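AtxE2 (Asticcacaulis excentricus, PDB 5TXE) hydrolyses the isopeptide bond of the threaded lasso peptides astexin-2 and astexin-3, converting them to linear peptides. Local coordinates at residues A[107-112]-A[126-131]. The protein carries 1 engineered substitution. Residues are numbered along the deposited sequence; the frame is centred on the assembly and turned at random.
Sequences EYLFWT and ANLTIQ
Two arms of one long loop, 107-112 and 126-131, cross almost perpendicularly (97°) and are joined where they meet by a single beta bridge, Phe110 with Asn127. Its two hydrogen bonds are nearly straight: Leu128 N donates to Leu109 O at 2.9 Å, almost along the C=O axis, and Trp111 N to Ala126 O, also 2.9 Å, in the carbonyl plane. A water donates to Ala126 O and Trp111 O, so two donors grip the Ala126 carbonyl.

The tight, buried part is at Tyr108 and Asn127. With CG anti to its backbone N (chi1 -170°), Tyr108 brings the far end of its ring to Asn127, crossing that side chain at about a right angle, and Asn127 CB sits over one face in a CH-pi contact, 4.0 Å from the Tyr108 centroid. Tyr108 OH hydrogen-bonds to Gly125 O, just before the second arm, which ties down the ring's far end. Leu109, Leu128 and Trp111 form a partly exposed apolar patch instead. Leu109 and Leu128 lie side by side, pointing the same way, their CD2 atoms 3.9 Å apart, while Leu128 CD1 meets CD1 of the crossing Trp111 indole at 3.9 Å. Leu109 CD1 touches Ile130 CD1 more loosely, at 4.2 Å.

Trp111 and Ala126 each pack on an apolar side chain of the bound peptide, so the crossing helps line the substrate site; His638, assigned to the charge relay, lies nearby, its side chain about 8 Å from that of Ala126. The loop links strands 100-104 and 133-134: Tyr108 and Ile130 rest on strand 83-92, Leu109 touches strand 140-147, and Phe110 meets His637 and Trp641 edge-to-face, just ahead of helix 643-662.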
ATOM      1  N   GLU A 107      11.651  -6.581 -15.246  1.00 24.48           N
ATOM      2  CA  GLU A 107      11.412  -5.190 -14.962  1.00 24.44           C
ATOM      3  C   GLU A 107      10.306  -5.026 -13.904  1.00 27.04           C
ATOM      4  O   GLU A 107       9.466  -5.919 -13.715  1.00 25.89           O
ATOM      5  CB  GLU A 107      10.963  -4.492 -16.227  1.00 26.16           C
ATOM      6  CG  GLU A 107      12.053  -4.244 -17.254  1.00 29.72           C
ATOM      7  CD  GLU A 107      11.517  -3.690 -18.583  1.00 38.46           C
ATOM      8  OE1 GLU A 107      10.335  -3.816 -18.917  1.00 36.38           O
ATOM      9  OE2 GLU A 107      12.300  -3.130 -19.368  1.00 48.64           O
ATOM     10  N   TYR A 108      10.266  -3.848 -13.280  1.00 26.42           N
ATOM     11  CA  TYR A 108       9.259  -3.516 -12.292  1.00 24.48           C
ATOM     12  C   TYR A 108       7.942  -3.452 -13.008  1.00 24.18           C
ATOM     13  O   TYR A 108       7.744  -2.636 -13.861  1.00 25.86           O
ATOM     14  CB  TYR A 108       9.609  -2.208 -11.611  1.00 24.11           C
ATOM     15  CG  TYR A 108       8.814  -1.798 -10.403  1.00 22.29           C
ATOM     16  CD1 TYR A 108       7.565  -1.222 -10.550  1.00 23.46           C
ATOM     17  CD2 TYR A 108       9.355  -1.858  -9.146  1.00 22.20           C
ATOM     18  CE1 TYR A 108       6.859  -0.759  -9.473  1.00 25.69           C
ATOM     19  CE2 TYR A 108       8.638  -1.404  -8.023  1.00 22.68           C
ATOM     20  CZ  TYR A 108       7.391  -0.864  -8.183  1.00 25.96           C
ATOM     21  OH  TYR A 108       6.616  -0.401  -7.123  1.00 26.93           O
ATOM     22  N   LEU A 109       7.055  -4.375 -12.647  1.00 23.89           N
ATOM     23  CA  LEU A 109       5.764  -4.550 -13.296  1.00 25.59           C
ATOM     24  C   LEU A 109       4.676  -3.844 -12.474  1.00 22.92           C
ATOM     25  O   LEU A 109       4.373  -4.224 -11.343  1.00 21.18           O
ATOM     26  CB  LEU A 109       5.471  -6.037 -13.449  1.00 25.41           C
ATOM     27  CG  LEU A 109       4.463  -6.469 -14.491  1.00 27.67           C
ATOM     28  CD1 LEU A 109       4.357  -7.978 -14.526  1.00 29.76           C
ATOM     29  CD2 LEU A 109       3.080  -5.895 -14.262  1.00 32.15           C
ATOM     30  N   PHE A 110       4.106  -2.791 -13.035  1.00 22.97           N
ATOM     31  CA  PHE A 110       3.172  -1.990 -12.283  1.00 24.49           C
ATOM     32  C   PHE A 110       1.834  -2.718 -12.069  1.00 24.83           C
ATOM     33  O   PHE A 110       1.323  -3.349 -12.973  1.00 24.93           O
ATOM     34  CB  PHE A 110       2.906  -0.673 -12.991  1.00 23.50           C
ATOM     35  CG  PHE A 110       4.066   0.267 -12.942  1.00 23.14           C
ATOM     36  CD1 PHE A 110       4.522   0.769 -11.743  1.00 24.41           C
ATOM     37  CD2 PHE A 110       4.715   0.657 -14.123  1.00 26.62           C
ATOM     38  CE1 PHE A 110       5.626   1.623 -11.671  1.00 23.14           C
ATOM     39  CE2 PHE A 110       5.813   1.508 -14.073  1.00 26.80           C
ATOM     40  CZ  PHE A 110       6.267   1.976 -12.832  1.00 25.69           C
ATOM     41  N   TRP A 111       1.255  -2.537 -10.898  1.00 22.68           N
ATOM     42  CA  TRP A 111      -0.108  -2.961 -10.660  1.00 24.76           C
ATOM     43  C   TRP A 111      -1.027  -1.957 -11.301  1.00 23.97           C
ATOM     44  O   TRP A 111      -0.996  -0.795 -10.935  1.00 26.08           O
ATOM     45  CB  TRP A 111      -0.341  -2.988  -9.142  1.00 26.07           C
ATOM     46  CG  TRP A 111      -1.632  -3.620  -8.680  1.00 29.41           C
ATOM     47  CD1 TRP A 111      -2.677  -4.066  -9.451  1.00 31.45           C
ATOM     48  CD2 TRP A 111      -2.009  -3.858  -7.316  1.00 31.64           C
ATOM     49  NE1 TRP A 111      -3.673  -4.555  -8.637  1.00 29.02           N
ATOM     50  CE2 TRP A 111      -3.282  -4.436  -7.329  1.00 31.47           C
ATOM     51  CE3 TRP A 111      -1.384  -3.629  -6.079  1.00 30.45           C
ATOM     52  CZ2 TRP A 111      -3.914  -4.867  -6.160  1.00 32.47           C
ATOM     53  CZ3 TRP A 111      -2.033  -4.002  -4.919  1.00 31.92           C
ATOM     54  CH2 TRP A 111      -3.288  -4.620  -4.972  1.00 30.82           C
ATOM     55  N   THR A 112      -1.812  -2.360 -12.288  1.00 25.74           N
ATOM     56  CA  THR A 112      -2.752  -1.452 -12.921  1.00 27.51           C
ATOM     57  C   THR A 112      -4.106  -2.079 -12.926  1.00 28.89           C
ATOM     58  O   THR A 112      -4.226  -3.292 -12.920  1.00 29.21           O
ATOM     59  CB  THR A 112      -2.393  -1.101 -14.415  1.00 33.25           C
ATOM     60  OG1 THR A 112      -2.312  -2.270 -15.233  1.00 33.07           O
ATOM     61  CG2 THR A 112      -1.083  -0.337 -14.484  1.00 34.81           C
ATOM     62  N   ALA A 126       2.792   1.175  -7.381  1.00 21.38           N
ATOM     63  CA  ALA A 126       3.063  -0.045  -6.653  1.00 21.32           C
ATOM     64  C   ALA A 126       3.294  -1.190  -7.653  1.00 23.00           C
ATOM     65  O   ALA A 126       2.679  -1.243  -8.702  1.00 22.98           O
ATOM     66  CB  ALA A 126       1.866  -0.388  -5.795  1.00 23.31           C
ATOM     67  N   ASN A 127       4.148  -2.123  -7.279  1.00 23.44           N
ATOM     68  CA  ASN A 127       4.341  -3.360  -8.045  1.00 26.05           C
ATOM     69  C   ASN A 127       3.246  -4.383  -7.900  1.00 22.50           C
ATOM     70  O   ASN A 127       2.647  -4.578  -6.820  1.00 26.94           O
ATOM     71  CB  ASN A 127       5.696  -3.990  -7.658  1.00 29.62           C
ATOM     72  CG  ASN A 127       5.818  -4.287  -6.163  1.00 30.11           C
ATOM     73  OD1 ASN A 127       5.439  -3.480  -5.283  1.00 33.22           O
ATOM     74  ND2 ASN A 127       6.352  -5.443  -5.873  1.00 35.63           N
ATOM     75  N   LEU A 128       2.988  -5.067  -8.986  1.00 22.95           N
ATOM     76  CA  LEU A 128       2.035  -6.193  -8.990  1.00 23.47           C
ATOM     77  C   LEU A 128       2.613  -7.331  -8.207  1.00 22.82           C
ATOM     78  O   LEU A 128       3.781  -7.657  -8.377  1.00 25.09           O
ATOM     79  CB  LEU A 128       1.855  -6.704 -10.398  1.00 25.04           C
ATOM     80  CG  LEU A 128       0.799  -7.793 -10.637  1.00 26.36           C
ATOM     81  CD1 LEU A 128      -0.616  -7.272 -10.386  1.00 26.73           C
ATOM     82  CD2 LEU A 128       0.910  -8.325 -12.055  1.00 23.41           C
ATOM     83  N   THR A 129       1.824  -7.893  -7.310  1.00 22.71           N
ATOM     84  CA  THR A 129       2.182  -9.100  -6.601  1.00 22.70           C
ATOM     85  C   THR A 129       2.213 -10.265  -7.599  1.00 23.86           C
ATOM     86  O   THR A 129       1.258 -10.494  -8.344  1.00 21.97           O
ATOM     87  CB  THR A 129       1.175  -9.409  -5.498  1.00 23.38           C
ATOM     88  OG1 THR A 129       1.280  -8.431  -4.486  1.00 24.71           O
ATOM     89  CG2 THR A 129       1.516 -10.744  -4.805  1.00 27.24           C
ATOM     90  N   ILE A 130       3.327 -10.980  -7.644  1.00 24.91           N
ATOM     91  CA  ILE A 130       3.467 -12.054  -8.631  1.00 25.37           C
ATOM     92  C   ILE A 130       3.231 -13.374  -7.869  1.00 28.52           C
ATOM     93  O   ILE A 130       4.046 -13.782  -6.991  1.00 28.66           O
ATOM     94  CB  ILE A 130       4.875 -12.066  -9.262  1.00 26.99           C
ATOM     95  CG1 ILE A 130       5.201 -10.720  -9.933  1.00 26.46           C
ATOM     96  CG2 ILE A 130       5.029 -13.249 -10.234  1.00 30.07           C
ATOM     97  CD1 ILE A 130       4.263 -10.395 -11.087  1.00 29.23           C
ATOM     98  N   GLN A 131       2.146 -14.024  -8.242  1.00 27.84           N
ATOM     99  CA  GLN A 131       1.822 -15.328  -7.702  1.00 35.32           C
ATOM    100  C   GLN A 131       2.219 -16.434  -8.669  1.00 28.35           C
ATOM    101  O   GLN A 131       1.704 -16.503  -9.760  1.00 29.06           O
ATOM    102  CB  GLN A 131       0.331 -15.465  -7.380  1.00 40.59           C
ATOM    103  CG  GLN A 131       0.183 -16.534  -6.281  1.00 45.11           C
ATOM    104  CD  GLN A 131      -1.252 -16.812  -5.799  1.00 46.36           C
ATOM    105  OE1 GLN A 131      -2.269 -16.453  -6.445  1.00 40.87           O
ATOM    106  NE2 GLN A 131      -1.329 -17.473  -4.643  1.00 51.58           N
TER
HETATM  107  O   HOH W   1       1.165   0.644 -10.249  1.00 18.69           O